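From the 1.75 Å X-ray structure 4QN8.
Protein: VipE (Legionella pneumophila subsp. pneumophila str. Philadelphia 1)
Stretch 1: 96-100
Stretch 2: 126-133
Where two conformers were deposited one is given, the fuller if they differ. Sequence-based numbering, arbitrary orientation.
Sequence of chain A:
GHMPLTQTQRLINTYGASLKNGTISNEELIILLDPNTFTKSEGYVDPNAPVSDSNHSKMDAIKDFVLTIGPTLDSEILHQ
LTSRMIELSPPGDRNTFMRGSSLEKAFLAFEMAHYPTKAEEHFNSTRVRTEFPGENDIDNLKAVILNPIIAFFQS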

# COMPACT_ATOMS: atom_id res chain seq x y z
N THR A 96 -3.38 -4.80 -14.67
CA THR A 96 -3.49 -3.60 -13.84
C THR A 96 -3.06 -3.78 -12.37
O THR A 96 -2.84 -2.80 -11.64
CB THR A 96 -4.93 -3.06 -13.86
OG1 THR A 96 -5.83 -4.09 -13.41
CG2 THR A 96 -5.32 -2.63 -15.26
N PHE A 97 -2.97 -5.03 -11.91
CA PHE A 97 -2.58 -5.28 -10.53
C PHE A 97 -1.22 -4.63 -10.25
O PHE A 97 -0.28 -4.82 -11.02
CB PHE A 97 -2.55 -6.79 -10.26
CG PHE A 97 -2.20 -7.16 -8.84
CD1 PHE A 97 -3.08 -6.91 -7.81
CD2 PHE A 97 -1.00 -7.80 -8.55
CE1 PHE A 97 -2.77 -7.27 -6.50
CE2 PHE A 97 -0.68 -8.16 -7.25
CZ PHE A 97 -1.57 -7.89 -6.22
N MSE A 98 -1.16 -3.82 -9.18
CA MSE A 98 0.03 -3.09 -8.71
C MSE A 98 0.46 -1.85 -9.49
O MSE A 98 1.39 -1.16 -9.07
CB MSE A 98 1.24 -4.01 -8.52
CG MSE A 98 1.08 -5.08 -7.48
SE MSE A 98 1.61 -4.34 -5.76
CE MSE A 98 1.04 -5.78 -4.55
N ARG A 99 -0.18 -1.56 -10.62
CA ARG A 99 0.19 -0.39 -11.41
C ARG A 99 -0.50 0.86 -10.87
O ARG A 99 0.08 1.95 -10.87
CB ARG A 99 -0.15 -0.56 -12.89
CG ARG A 99 -0.22 -2.00 -13.41
CD ARG A 99 1.07 -2.77 -13.22
NE ARG A 99 1.40 -3.64 -14.36
CZ ARG A 99 0.93 -4.87 -14.55
NH1 ARG A 99 0.07 -5.42 -13.69
NH2 ARG A 99 1.32 -5.56 -15.61
N GLY A 100 -1.74 0.71 -10.42
CA GLY A 100 -2.49 1.82 -9.87
C GLY A 100 -1.99 2.13 -8.48
O GLY A 100 -1.26 1.32 -7.88
N THR A 126 0.59 -16.76 -5.09
CA THR A 126 -0.21 -17.12 -6.26
C THR A 126 -0.61 -15.87 -7.06
O THR A 126 -0.53 -15.86 -8.29
CB THR A 126 -1.48 -17.90 -5.86
OG1 THR A 126 -1.11 -19.12 -5.19
CG2 THR A 126 -2.31 -18.25 -7.09
N ARG A 127 -1.02 -14.82 -6.36
CA ARG A 127 -1.51 -13.64 -7.06
C ARG A 127 -0.37 -12.92 -7.80
O ARG A 127 -0.53 -12.53 -8.96
CB ARG A 127 -2.20 -12.68 -6.09
CG ARG A 127 -2.84 -11.45 -6.75
CD ARG A 127 -4.15 -11.82 -7.41
NE ARG A 127 -4.84 -10.67 -8.00
CZ ARG A 127 -5.64 -9.84 -7.32
NH1 ARG A 127 -5.83 -10.02 -6.02
NH2 ARG A 127 -6.23 -8.82 -7.94
N VAL A 128 0.78 -12.77 -7.15
CA VAL A 128 1.87 -12.05 -7.81
C VAL A 128 2.41 -12.88 -8.96
O VAL A 128 2.71 -12.35 -10.03
CB VAL A 128 3.00 -11.68 -6.83
CG1 VAL A 128 4.24 -11.16 -7.58
CG2 VAL A 128 2.51 -10.65 -5.82
N ARG A 129 2.50 -14.19 -8.76
CA ARG A 129 2.93 -15.07 -9.84
C ARG A 129 1.97 -15.03 -11.02
O ARG A 129 2.41 -15.03 -12.17
CB ARG A 129 3.13 -16.50 -9.37
CG ARG A 129 4.42 -16.71 -8.61
N THR A 130 0.67 -15.00 -10.75
CA THR A 130 -0.31 -14.95 -11.83
C THR A 130 -0.19 -13.66 -12.64
O THR A 130 -0.23 -13.69 -13.88
CB THR A 130 -1.76 -15.04 -11.29
OG1 THR A 130 -1.96 -16.32 -10.67
CG2 THR A 130 -2.78 -14.86 -12.41
N GLU A 131 -0.04 -12.55 -11.93
CA GLU A 131 -0.10 -11.21 -12.53
C GLU A 131 1.25 -10.77 -13.11
O GLU A 131 1.29 -9.88 -13.97
CB GLU A 131 -0.55 -10.20 -11.47
CG GLU A 131 -1.90 -10.50 -10.84
CD GLU A 131 -3.07 -9.95 -11.62
OE1 GLU A 131 -4.17 -9.85 -11.02
OE2 GLU A 131 -2.90 -9.60 -12.81
N PHE A 132 2.33 -11.36 -12.60
CA PHE A 132 3.69 -11.10 -13.10
C PHE A 132 4.40 -12.43 -13.31
O PHE A 132 5.24 -12.84 -12.49
CB PHE A 132 4.45 -10.23 -12.09
CG PHE A 132 3.86 -8.85 -11.90
CD1 PHE A 132 2.85 -8.64 -10.97
CD2 PHE A 132 4.31 -7.78 -12.66
CE1 PHE A 132 2.29 -7.37 -10.79
CE2 PHE A 132 3.76 -6.50 -12.48
CZ PHE A 132 2.75 -6.30 -11.55
N PRO A 133 4.05 -13.14 -14.40
CA PRO A 133 4.48 -14.53 -14.56
C PRO A 133 5.95 -14.72 -14.99
O PRO A 133 6.51 -15.79 -14.72
CB PRO A 133 3.53 -15.09 -15.63
CG PRO A 133 3.04 -13.88 -16.38
CD PRO A 133 3.04 -12.74 -15.40
O HOH W 1 -4.02 -7.45 -13.46
O HOH W 2 -0.76 -8.18 -14.28

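The contact between the two segments is built around the side chain of Phe 97, which points from an irregular loop toward the helix spanning 126-131 and its first non-helical residue, Phe 132. The backbones come closest at Phe 97 and Glu 131, whose CA atoms are 6.7 Å apart, and the two segments together bury 338 Å². No direct hydrogen bond crosses between them; packing and two waters make the connection.

The aromatic ring of Phe 97 provides most of the packing. Arg 127 lies over one of its faces in two ways. Its aliphatic portion makes a CH-pi contact, with CG 4.1 Å from the centroid of the Phe 97 ring, while its guanidinium stacks on the same ring with the planes inclined at 27°. The cation is off-centre: Arg 127 CZ sits 4.4 Å from the ring centroid of Phe 97, 34° from the normal, and Arg 127 NH2 approaches Phe 97 CD1 to 3.7 Å. Within the helix, Arg 127 NE donates to Glu 131 OE1 at 3.2 Å in a nearly linear hydrogen bond that forms part of a salt bridge, so the guanidinium combines a charged interaction with its aromatic stack.

Apolar contacts extend this packing. Val 128 CG2 meets the edge of the Phe 97 ring, 4.3 Å from CE2. Phe 97 CD2 lies 4.0 Å from Phe 132 CE1, and Phe 132 CZ also packs against the CB of Met 98, which is a selenomethionine, at 4.1 Å. The CB of Phe 132 is directed sideways, yet its ring reaches the loop, with CZ 3.4 Å from Phe 97 O near the ring plane. That carbonyl also accepts a 2.8 Å hydrogen bond from Arg 99 NH1 within the loop. The guanidinium of Arg 99 that makes this bond also has Phe 132 CZ over one of its faces, 3.5 Å from Arg 99 NH1.

Polar links across the contact run through water and converge on Glu 131. Water 1 accepts from Thr 96 N at 3.0 Å and donates to Glu 131 OE2 at a short 2.5 Å. Water 2 accepts from Arg 99 NH1 at 2.9 Å and donates to both Glu 131 O, at 2.7 Å, and Glu 131 OE2, at 3.0 Å. The carboxylate of Glu 131 therefore engages Arg 127 through OE1 and both waters through OE2, while its CD packs 3.5 Å from Phe 97 CB. Side-chain packing and solvent-mediated bonding thus meet at the last residue of the helix.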